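PDB 6CGK: effector protein Lem4 (lpg1101) from Legionella pneumophila subsp. pneumophila, which acts as a membrane-associated protein tyrosine phosphatase of the haloacid dehalogenase (HAD) superfamily, with this chain covering its HAD domain in an inactivated form. Local coordinates for residues V20-A31 / K67-L78; K89-H97 / G129-H139. The protein carries 1 engineered substitution. All coordinates share one frame; numbering follows the deposited sequence.

Both interactions belong to one HAD domain, a Rossmann-like fold with a five-stranded parallel sheet, and their centres lie about 15 Å apart. They come in series: 20-31 and 67-78 complete interaction 1 before 89-97 and 129-139 form interaction 2. Strands 19-23 and 89-93 are neighbours in the sheet, joined by backbone pairing of Val20 with Lys89 and Val91. Helix 72-82 packs on the face carrying Val20 and Leu22, and helix 132-140 on the opposite face, carrying Val91 and Ile93. The loops after the two strands converge on one phosphate, which both interactions touch, so elements distant in sequence assemble a single active site at the C-terminal ends of the strands.

Interaction 1: V20-A31 / K67-L78; sequences VYLNFDGTITGA and KIKITENAKNFL. Engineered in segment 20-31: Asn23 (natural residue Asp). With MG (magnesium ion), chain C; PO4 (phosphate ion), chain B.
Ile28 and Ile70 each hold CG2 anti to the backbone N (CG1 at chi1 -72° and -62°), and the two methyls meet at 3.8 Å, the side chains lying side by side. The backbones are tied just beside them: Thr71 N gives a nearly straight bond to Ile28 O (3.1 Å, 164° at the hydrogen), approaching almost in line with the carbonyl. A longer, more bent bond runs from Gly30 N to Lys69 O at 3.3 Å, and together they frame a single beta bridge between Thr29 and Ile70. Thr71 OG1 caps helix 72-82 by accepting from Ala74 N (3.1 Å), and a water joins that hydroxyl to Thr27 O. Thr29 OG1 accepts from Gly26 N at 3.0 Å, closing the loop of the first HAD motif. There Asp25 O binds the magnesium ion at 2.0 Å; Asp155 and the engineered Asn23 are further ligands. Asp25 N also donates to the phosphate, its O1 2.9 Å away. Deeper in, the Leu22 and Leu78 side chains slide past each other in opposite directions, CD1 and CD2 3.7 Å apart, and Val20 and Leu22 approach the edge of the Phe77 ring. Helix 72-82 thus covers strand 19-23, and Phe77 also touches Leu151 of strand 150-154 and Trp188 and Ile195 of helix 188-198.

Interaction 2: K89-H97 / G129-H139; sequences KIVIISRNH and GEDKYKAVVSH. With PO4 (phosphate ion), chain B.
Phosphate O2 is gripped from both segments: Arg95 N donates to it at 2.8 Å along a nearly straight bond (173° at the hydrogen), and Lys132 NZ reaches it at 3.1 Å. Ser94 and Lys132 are placed as the Ser/Thr of motif II and the Lys of motif III are in HAD phosphatases, on the loop after strand 89-93 and at the first turn of helix 132-140. Lys132 gets there by folding at chi2 (-61°) and again at chi4, which turns NZ toward the anion. Its ammonium also lies over one face of the Arg95 guanidinium, offset toward its rim; the phosphate and Asp159, which forms salt bridges with both residues, probably balance these charges. Ser94 OG donates to phosphate O1 at 2.5 Å, and the same oxygen accepts from Asn96 N in an ST turn, so the hydroxyl acts as donor and acceptor at once, which fixes its rotation. Gly129, lacking a side chain, comes close enough for its CA to make a C-H...O contact of 3.3 Å with Ser94 O. Water 4 donates to Glu130 O and receives a weak bond from Arg95 NE.

Beneath this polar layer the contact is apolar. Ile93 CD1 meets Val136 CG2 at 3.6 Å, the side chains crossing nearly at right angles, while Ile93 CG2 rests 3.9 Å from Ala135 CB. The helix thus packs on the sheet face that carries Val91 and Ile93. Near the C-terminal end of the helix, His139 ND1 is hydrogen-bonded to Tyr118 OH, and Val91 CG2 sits over the His139 ring, 4.0 Å from its centroid and 23° off the normal, a CH-pi contact nearest NE2.

Interaction 1: V20-A31 / K67-L78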
loop_
_atom_site.group_PDB
_atom_site.type_symbol
_atom_site.label_atom_id
_atom_site.label_comp_id
_atom_site.label_asym_id
_atom_site.label_seq_id
_atom_site.Cartn_x
_atom_site.Cartn_y
_atom_site.Cartn_z
ATOM N N VAL A 20 -5.297 3.522 5.572
ATOM C CA VAL A 20 -3.855 3.612 5.404
ATOM C C VAL A 20 -3.588 3.487 3.907
ATOM O O VAL A 20 -3.830 2.427 3.318
ATOM C CB VAL A 20 -3.131 2.516 6.198
ATOM C CG1 VAL A 20 -1.635 2.513 5.893
ATOM C CG2 VAL A 20 -3.412 2.675 7.706
ATOM N N TYR A 21 -3.118 4.576 3.294
ATOM C CA TYR A 21 -2.785 4.635 1.876
ATOM C C TYR A 21 -1.279 4.504 1.737
ATOM O O TYR A 21 -0.534 5.373 2.203
ATOM C CB TYR A 21 -3.213 5.968 1.261
ATOM C CG TYR A 21 -4.691 6.177 1.050
ATOM C CD1 TYR A 21 -5.375 5.461 0.083
ATOM C CD2 TYR A 21 -5.394 7.156 1.780
ATOM C CE1 TYR A 21 -6.722 5.684 -0.168
ATOM C CE2 TYR A 21 -6.748 7.373 1.548
ATOM C CZ TYR A 21 -7.409 6.638 0.582
ATOM O OH TYR A 21 -8.741 6.875 0.332
ATOM N N LEU A 22 -0.833 3.454 1.061
ATOM C CA LEU A 22 0.588 3.162 0.956
ATOM C C LEU A 22 0.963 3.087 -0.513
ATOM O O LEU A 22 0.342 2.342 -1.281
ATOM C CB LEU A 22 0.940 1.847 1.646
ATOM C CG LEU A 22 0.479 1.600 3.090
ATOM C CD1 LEU A 22 0.851 0.205 3.558
ATOM C CD2 LEU A 22 1.065 2.653 4.028
ATOM N N ASN A 23 1.968 3.862 -0.893
ATOM C CA ASN A 23 2.698 3.581 -2.099
ATOM C C ASN A 23 3.382 2.216 -1.966
ATOM O O ASN A 23 3.596 1.725 -0.864
ATOM C CB ASN A 23 3.733 4.685 -2.328
ATOM C CG ASN A 23 4.510 4.483 -3.545
ATOM O OD1 ASN A 23 5.718 4.278 -3.479
ATOM N ND2 ASN A 23 3.846 4.563 -4.697
ATOM N N PHE A 24 3.730 1.601 -3.102
ATOM C CA PHE A 24 4.397 0.293 -3.016
ATOM C C PHE A 24 5.908 0.383 -3.223
ATOM O O PHE A 24 6.669 0.173 -2.278
ATOM C CB PHE A 24 3.810 -0.701 -4.023
ATOM C CG PHE A 24 4.355 -2.097 -3.878
ATOM C CD1 PHE A 24 3.912 -2.908 -2.825
ATOM C CD2 PHE A 24 5.281 -2.594 -4.775
ATOM C CE1 PHE A 24 4.417 -4.217 -2.692
ATOM C CE2 PHE A 24 5.797 -3.898 -4.647
ATOM C CZ PHE A 24 5.362 -4.705 -3.593
ATOM N N ASP A 25 6.370 0.710 -4.438
ATOM C CA ASP A 25 7.809 0.669 -4.704
ATOM C C ASP A 25 8.507 1.781 -3.940
ATOM O O ASP A 25 8.163 2.962 -4.083
ATOM C CB ASP A 25 8.102 0.847 -6.196
ATOM C CG ASP A 25 7.544 -0.276 -7.031
ATOM O OD1 ASP A 25 7.912 -1.433 -6.780
ATOM O OD2 ASP A 25 6.726 0.003 -7.932
ATOM N N GLY A 26 9.495 1.411 -3.147
ATOM C CA GLY A 26 10.286 2.366 -2.402
ATOM C C GLY A 26 9.712 2.715 -1.055
ATOM O O GLY A 26 10.398 3.356 -0.246
ATOM N N THR A 27 8.464 2.336 -0.808
ATOM C CA THR A 27 7.783 2.570 0.453
ATOM C C THR A 27 7.641 1.258 1.210
ATOM O O THR A 27 8.249 1.079 2.267
ATOM C CB THR A 27 6.413 3.204 0.192
ATOM O OG1 THR A 27 6.605 4.428 -0.521
ATOM C CG2 THR A 27 5.701 3.505 1.482
ATOM N N ILE A 28 6.876 0.320 0.655
ATOM C CA ILE A 28 6.841 -1.037 1.189
ATOM C C ILE A 28 8.110 -1.816 0.822
ATOM O O ILE A 28 8.571 -2.637 1.620
ATOM C CB ILE A 28 5.560 -1.733 0.709
ATOM C CG1 ILE A 28 4.350 -1.133 1.452
ATOM C CG2 ILE A 28 5.614 -3.251 0.937
ATOM C CD1 ILE A 28 3.041 -1.349 0.749
ATOM N N THR A 29 8.711 -1.567 -0.356
ATOM C CA THR A 29 9.979 -2.189 -0.717
ATOM C C THR A 29 11.127 -1.209 -0.514
ATOM O O THR A 29 10.934 -0.038 -0.183
ATOM C CB THR A 29 9.990 -2.660 -2.175
ATOM O OG1 THR A 29 10.089 -1.512 -3.043
ATOM C CG2 THR A 29 8.743 -3.424 -2.525
ATOM N N GLY A 30 12.348 -1.694 -0.758
ATOM C CA GLY A 30 13.511 -0.846 -0.628
ATOM C C GLY A 30 13.990 -0.197 -1.909
ATOM O O GLY A 30 15.122 0.298 -1.947
ATOM N N ALA A 31 13.180 -0.185 -2.966
ATOM C CA ALA A 31 13.638 0.308 -4.264
ATOM C C ALA A 31 12.570 1.169 -4.920
ATOM O O ALA A 31 11.429 0.721 -5.091
ATOM C CB ALA A 31 13.993 -0.846 -5.193
ATOM N N LYS A 67 17.401 -4.743 -2.066
ATOM C CA LYS A 67 16.663 -3.488 -2.191
ATOM C C LYS A 67 15.285 -3.709 -2.784
ATOM O O LYS A 67 14.356 -2.936 -2.505
ATOM C CB LYS A 67 17.432 -2.484 -3.058
ATOM C CG LYS A 67 17.284 -2.734 -4.566
ATOM C CD LYS A 67 18.018 -1.697 -5.452
ATOM C CE LYS A 67 17.791 -1.985 -6.959
ATOM N NZ LYS A 67 18.414 -1.003 -7.909
ATOM N N ILE A 68 15.120 -4.729 -3.627
ATOM C CA ILE A 68 13.810 -4.881 -4.256
ATOM C C ILE A 68 12.796 -5.557 -3.353
ATOM O O ILE A 68 11.601 -5.542 -3.670
ATOM C CB ILE A 68 13.874 -5.660 -5.582
ATOM C CG1 ILE A 68 14.081 -7.145 -5.330
ATOM C CG2 ILE A 68 14.945 -5.078 -6.478
ATOM C CD1 ILE A 68 13.399 -8.015 -6.362
ATOM N N LYS A 69 13.225 -6.151 -2.240
ATOM C CA LYS A 69 12.274 -6.896 -1.418
ATOM C C LYS A 69 11.433 -5.983 -0.524
ATOM O O LYS A 69 11.817 -4.865 -0.180
ATOM C CB LYS A 69 13.013 -7.906 -0.551
ATOM C CG LYS A 69 13.890 -8.868 -1.367
ATOM C CD LYS A 69 14.704 -9.812 -0.486
ATOM C CE LYS A 69 15.539 -10.788 -1.326
ATOM N NZ LYS A 69 16.171 -11.816 -0.425
ATOM N N ILE A 70 10.272 -6.503 -0.124
ATOM C CA ILE A 70 9.515 -5.905 0.975
ATOM C C ILE A 70 10.422 -5.851 2.200
ATOM O O ILE A 70 11.156 -6.810 2.492
ATOM C CB ILE A 70 8.238 -6.719 1.229
ATOM C CG1 ILE A 70 7.356 -6.667 -0.018
ATOM C CG2 ILE A 70 7.491 -6.193 2.436
ATOM C CD1 ILE A 70 5.992 -7.238 0.127
ATOM N N THR A 71 10.464 -4.697 2.861
ATOM C CA THR A 71 11.428 -4.601 3.940
ATOM C C THR A 71 10.878 -5.335 5.143
ATOM O O THR A 71 9.670 -5.529 5.272
ATOM C CB THR A 71 11.734 -3.155 4.327
ATOM O OG1 THR A 71 10.608 -2.604 5.009
ATOM C CG2 THR A 71 12.075 -2.314 3.095
ATOM N N GLU A 72 11.781 -5.741 6.033
ATOM C CA GLU A 72 11.351 -6.460 7.226
ATOM C C GLU A 72 10.299 -5.680 8.008
ATOM O O GLU A 72 9.265 -6.231 8.405
ATOM C CB GLU A 72 12.560 -6.755 8.111
ATOM C CG GLU A 72 12.332 -7.922 9.050
ATOM C CD GLU A 72 12.333 -9.252 8.312
ATOM O OE1 GLU A 72 11.333 -10.001 8.414
ATOM O OE2 GLU A 72 13.334 -9.538 7.613
ATOM N N ASN A 73 10.542 -4.389 8.238
ATOM C CA ASN A 73 9.617 -3.602 9.047
ATOM C C ASN A 73 8.302 -3.334 8.325
ATOM O O ASN A 73 7.264 -3.184 8.972
ATOM C CB ASN A 73 10.281 -2.290 9.459
ATOM C CG ASN A 73 11.448 -2.507 10.405
ATOM O OD1 ASN A 73 11.476 -3.482 11.153
ATOM N ND2 ASN A 73 12.414 -1.598 10.377
ATOM N N ALA A 74 8.315 -3.250 6.998
ATOM C CA ALA A 74 7.059 -3.040 6.281
ATOM C C ALA A 74 6.216 -4.303 6.310
ATOM O O ALA A 74 4.990 -4.242 6.413
ATOM C CB ALA A 74 7.342 -2.616 4.828
ATOM N N LYS A 75 6.867 -5.457 6.201
ATOM C CA LYS A 75 6.174 -6.728 6.327
ATOM C C LYS A 75 5.468 -6.819 7.664
ATOM O O LYS A 75 4.275 -7.129 7.733
ATOM C CB LYS A 75 7.179 -7.867 6.185
ATOM C CG LYS A 75 6.651 -9.227 6.529
ATOM C CD LYS A 75 7.818 -10.225 6.489
ATOM C CE LYS A 75 7.381 -11.682 6.389
ATOM N NZ LYS A 75 6.556 -12.127 7.535
ATOM N N ASN A 76 6.202 -6.562 8.747
ATOM C CA ASN A 76 5.600 -6.635 10.078
ATOM C C ASN A 76 4.456 -5.638 10.216
ATOM O O ASN A 76 3.410 -5.958 10.793
ATOM C CB ASN A 76 6.654 -6.381 11.144
ATOM C CG ASN A 76 7.631 -7.514 11.269
ATOM O OD1 ASN A 76 7.361 -8.641 10.848
ATOM N ND2 ASN A 76 8.779 -7.227 11.856
ATOM N N PHE A 77 4.631 -4.428 9.676
ATOM C CA PHE A 77 3.565 -3.428 9.714
ATOM C C PHE A 77 2.310 -3.935 9.012
ATOM O O PHE A 77 1.206 -3.865 9.562
ATOM C CB PHE A 77 4.061 -2.120 9.086
ATOM C CG PHE A 77 3.019 -1.030 9.012
ATOM C CD1 PHE A 77 2.802 -0.188 10.093
ATOM C CD2 PHE A 77 2.276 -0.838 7.865
ATOM C CE1 PHE A 77 1.849 0.818 10.039
ATOM C CE2 PHE A 77 1.321 0.174 7.789
ATOM C CZ PHE A 77 1.104 1.007 8.886
ATOM N N LEU A 78 2.461 -4.462 7.791
ATOM C CA LEU A 78 1.290 -4.948 7.065
ATOM C C LEU A 78 0.618 -6.087 7.811
ATOM O O LEU A 78 -0.617 -6.157 7.879
ATOM C CB LEU A 78 1.676 -5.397 5.662
ATOM C CG LEU A 78 2.136 -4.270 4.747
ATOM C CD1 LEU A 78 2.924 -4.789 3.510
ATOM C CD2 LEU A 78 0.884 -3.443 4.362
HETATM MG MG MG C . 7.198 4.641 -4.693
HETATM P P PO4 B . 5.015 3.004 -7.098
HETATM O O1 PO4 B . 4.484 1.844 -6.272
HETATM O O2 PO4 B . 3.926 3.940 -7.612
HETATM O O3 PO4 B . 5.746 2.393 -8.284
HETATM O O4 PO4 B . 6.054 3.771 -6.307
HETATM O O HOH W 1 10.026 -0.125 4.525
HETATM O O HOH W 2 8.825 5.002 -5.885
HETATM O O HOH W 3 6.313 6.436 -5.269
#

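Interaction 2: K89-H97 / G129-H139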
loop_
_atom_site.group_PDB
_atom_site.type_symbol
_atom_site.label_atom_id
_atom_site.label_comp_id
_atom_site.label_asym_id
_atom_site.label_seq_id
_atom_site.Cartn_x
_atom_site.Cartn_y
_atom_site.Cartn_z
ATOM N N LYS A 89 -8.450 -0.011 7.249
ATOM C CA LYS A 89 -8.302 -0.622 5.936
ATOM C C LYS A 89 -6.989 -0.167 5.328
ATOM O O LYS A 89 -6.550 0.966 5.545
ATOM C CB LYS A 89 -9.458 -0.245 4.993
ATOM C CG LYS A 89 -10.792 -0.910 5.332
ATOM C CD LYS A 89 -10.997 -2.160 4.484
ATOM C CE LYS A 89 -12.353 -2.801 4.745
ATOM N NZ LYS A 89 -12.508 -4.067 3.959
ATOM N N ILE A 90 -6.377 -1.057 4.549
ATOM C CA ILE A 90 -5.126 -0.792 3.848
ATOM C C ILE A 90 -5.428 -0.661 2.365
ATOM O O ILE A 90 -6.100 -1.529 1.790
ATOM C CB ILE A 90 -4.094 -1.920 4.050
ATOM C CG1 ILE A 90 -3.865 -2.163 5.544
ATOM C CG2 ILE A 90 -2.792 -1.604 3.262
ATOM C CD1 ILE A 90 -2.853 -3.349 5.812
ATOM N N VAL A 91 -4.928 0.410 1.750
ATOM C CA VAL A 91 -5.084 0.648 0.319
ATOM C C VAL A 91 -3.685 0.864 -0.254
ATOM O O VAL A 91 -2.973 1.774 0.184
ATOM C CB VAL A 91 -5.970 1.872 0.014
ATOM C CG1 VAL A 91 -6.062 2.076 -1.491
ATOM C CG2 VAL A 91 -7.348 1.739 0.612
ATOM N N ILE A 92 -3.277 0.024 -1.207
ATOM C CA ILE A 92 -1.986 0.194 -1.891
ATOM C C ILE A 92 -2.232 0.914 -3.216
ATOM O O ILE A 92 -3.088 0.502 -4.015
ATOM C CB ILE A 92 -1.271 -1.148 -2.108
ATOM C CG1 ILE A 92 -0.867 -1.727 -0.742
ATOM C CG2 ILE A 92 -0.070 -0.925 -3.040
ATOM C CD1 ILE A 92 -0.185 -3.138 -0.819
ATOM N N ILE A 93 -1.541 2.032 -3.434
ATOM C CA ILE A 93 -1.707 2.796 -4.669
ATOM C C ILE A 93 -0.349 2.830 -5.357
ATOM O O ILE A 93 0.634 3.319 -4.782
ATOM C CB ILE A 93 -2.237 4.226 -4.439
ATOM C CG1 ILE A 93 -3.553 4.185 -3.656
ATOM C CG2 ILE A 93 -2.422 4.932 -5.791
ATOM C CD1 ILE A 93 -4.181 5.598 -3.475
ATOM N N SER A 94 -0.283 2.307 -6.573
ATOM C CA SER A 94 1.035 2.063 -7.154
ATOM C C SER A 94 0.963 2.129 -8.667
ATOM O O SER A 94 -0.016 1.683 -9.268
ATOM C CB SER A 94 1.568 0.683 -6.723
ATOM O OG SER A 94 2.787 0.360 -7.387
ATOM N N ARG A 95 2.048 2.627 -9.294
ATOM C CA ARG A 95 2.188 2.528 -10.744
ATOM C C ARG A 95 2.746 1.176 -11.197
ATOM O O ARG A 95 2.956 1.001 -12.412
ATOM C CB ARG A 95 3.127 3.606 -11.311
ATOM C CG ARG A 95 2.904 4.997 -10.846
ATOM C CD ARG A 95 3.766 5.961 -11.650
ATOM N NE ARG A 95 3.545 7.340 -11.221
ATOM C CZ ARG A 95 4.204 7.928 -10.225
ATOM N NH1 ARG A 95 5.133 7.257 -9.548
ATOM N NH2 ARG A 95 3.934 9.189 -9.911
ATOM N N ASN A 96 2.987 0.258 -10.276
ATOM C CA ASN A 96 3.478 -1.062 -10.646
ATOM C C ASN A 96 2.291 -1.982 -10.966
ATOM O O ASN A 96 1.123 -1.618 -10.827
ATOM C CB ASN A 96 4.353 -1.624 -9.520
ATOM C CG ASN A 96 5.427 -2.565 -10.034
ATOM O OD1 ASN A 96 5.198 -3.315 -10.975
ATOM N ND2 ASN A 96 6.621 -2.468 -9.465
ATOM N N HIS A 97 2.607 -3.179 -11.425
ATOM C CA HIS A 97 1.619 -4.166 -11.846
ATOM C C HIS A 97 0.977 -4.839 -10.651
ATOM O O HIS A 97 1.660 -5.184 -9.685
ATOM C CB HIS A 97 2.293 -5.268 -12.672
ATOM C CG HIS A 97 2.997 -4.769 -13.889
ATOM N ND1 HIS A 97 2.331 -4.424 -15.045
ATOM C CD2 HIS A 97 4.313 -4.568 -14.132
ATOM C CE1 HIS A 97 3.210 -4.031 -15.953
ATOM N NE2 HIS A 97 4.422 -4.106 -15.423
ATOM N N GLY A 129 -3.834 3.278 -10.246
ATOM C CA GLY A 129 -2.628 3.706 -9.568
ATOM C C GLY A 129 -1.745 4.608 -10.397
ATOM O O GLY A 129 -0.744 5.115 -9.880
ATOM N N GLU A 130 -2.085 4.800 -11.672
ATOM C CA GLU A 130 -1.346 5.706 -12.542
ATOM C C GLU A 130 -1.681 7.164 -12.271
ATOM O O GLU A 130 -1.022 8.047 -12.817
ATOM C CB GLU A 130 -1.617 5.359 -14.004
ATOM C CG GLU A 130 -1.182 3.906 -14.338
ATOM C CD GLU A 130 -1.272 3.552 -15.812
ATOM O OE1 GLU A 130 -0.663 4.245 -16.677
ATOM O OE2 GLU A 130 -1.967 2.571 -16.135
ATOM N N ASP A 131 -2.691 7.443 -11.442
ATOM C CA ASP A 131 -3.094 8.825 -11.158
ATOM C C ASP A 131 -3.447 8.802 -9.675
ATOM O O ASP A 131 -4.591 8.497 -9.341
ATOM C CB ASP A 131 -4.270 9.251 -12.028
ATOM C CG ASP A 131 -4.626 10.735 -11.874
ATOM O OD1 ASP A 131 -4.319 11.336 -10.822
ATOM O OD2 ASP A 131 -5.217 11.321 -12.818
ATOM N N LYS A 132 -2.441 9.030 -8.811
ATOM C CA LYS A 132 -2.627 8.816 -7.369
ATOM C C LYS A 132 -3.665 9.771 -6.801
ATOM O O LYS A 132 -4.436 9.404 -5.902
ATOM C CB LYS A 132 -1.313 9.023 -6.605
ATOM C CG LYS A 132 -0.085 8.277 -7.094
ATOM C CD LYS A 132 -0.252 6.797 -7.062
ATOM C CE LYS A 132 1.035 6.083 -7.540
ATOM N NZ LYS A 132 2.237 6.336 -6.670
ATOM N N TYR A 133 -3.651 11.020 -7.261
ATOM C CA TYR A 133 -4.666 11.976 -6.839
ATOM C C TYR A 133 -6.053 11.429 -7.117
ATOM O O TYR A 133 -6.894 11.341 -6.213
ATOM C CB TYR A 133 -4.431 13.306 -7.559
ATOM C CG TYR A 133 -5.491 14.387 -7.387
ATOM C CD1 TYR A 133 -5.515 15.184 -6.254
ATOM C CD2 TYR A 133 -6.434 14.631 -8.374
ATOM C CE1 TYR A 133 -6.469 16.202 -6.100
ATOM C CE2 TYR A 133 -7.401 15.649 -8.226
ATOM C CZ TYR A 133 -7.399 16.422 -7.086
ATOM O OH TYR A 133 -8.336 17.436 -6.922
ATOM N N LYS A 134 -6.314 11.055 -8.374
ATOM C CA LYS A 134 -7.633 10.543 -8.729
ATOM C C LYS A 134 -7.963 9.242 -8.001
ATOM O O LYS A 134 -9.138 8.989 -7.706
ATOM C CB LYS A 134 -7.719 10.337 -10.226
ATOM C CG LYS A 134 -9.059 9.872 -10.722
ATOM C CD LYS A 134 -9.132 10.047 -12.235
ATOM C CE LYS A 134 -9.022 11.509 -12.653
ATOM N NZ LYS A 134 -8.956 11.639 -14.136
ATOM N N ALA A 135 -6.955 8.403 -7.733
ATOM C CA ALA A 135 -7.187 7.149 -7.000
ATOM C C ALA A 135 -7.732 7.424 -5.602
ATOM O O ALA A 135 -8.690 6.775 -5.149
ATOM C CB ALA A 135 -5.879 6.343 -6.902
ATOM N N VAL A 136 -7.126 8.383 -4.901
ATOM C CA VAL A 136 -7.601 8.733 -3.563
ATOM C C VAL A 136 -8.980 9.363 -3.630
ATOM O O VAL A 136 -9.852 9.049 -2.813
ATOM C CB VAL A 136 -6.599 9.659 -2.840
ATOM C CG1 VAL A 136 -7.259 10.247 -1.565
ATOM C CG2 VAL A 136 -5.298 8.876 -2.494
ATOM N N VAL A 137 -9.200 10.276 -4.584
ATOM C CA VAL A 137 -10.510 10.909 -4.684
ATOM C C VAL A 137 -11.577 9.856 -4.936
ATOM O O VAL A 137 -12.622 9.837 -4.274
ATOM C CB VAL A 137 -10.509 11.990 -5.776
ATOM C CG1 VAL A 137 -11.936 12.453 -6.045
ATOM C CG2 VAL A 137 -9.615 13.156 -5.354
ATOM N N SER A 138 -11.311 8.937 -5.870
ATOM C CA SER A 138 -12.274 7.881 -6.169
ATOM C C SER A 138 -12.526 7.003 -4.955
ATOM O O SER A 138 -13.673 6.614 -4.688
ATOM C CB SER A 138 -11.787 7.022 -7.328
ATOM O OG SER A 138 -11.768 7.788 -8.532
ATOM N N HIS A 139 -11.467 6.660 -4.223
ATOM C CA HIS A 139 -11.668 5.808 -3.058
ATOM C C HIS A 139 -12.488 6.517 -1.994
ATOM O O HIS A 139 -13.411 5.921 -1.420
ATOM C CB HIS A 139 -10.350 5.347 -2.458
ATOM C CG HIS A 139 -10.534 4.203 -1.517
ATOM N ND1 HIS A 139 -10.807 2.927 -1.962
ATOM C CD2 HIS A 139 -10.616 4.159 -0.169
ATOM C CE1 HIS A 139 -10.997 2.134 -0.922
ATOM N NE2 HIS A 139 -10.894 2.859 0.177
HETATM P P PO4 B . 5.015 3.004 -7.098
HETATM O O1 PO4 B . 4.484 1.844 -6.272
HETATM O O2 PO4 B . 3.926 3.940 -7.612
HETATM O O3 PO4 B . 5.746 2.393 -8.284
HETATM O O4 PO4 B . 6.054 3.771 -6.307
HETATM O O HOH W 4 1.490 7.509 -13.949
#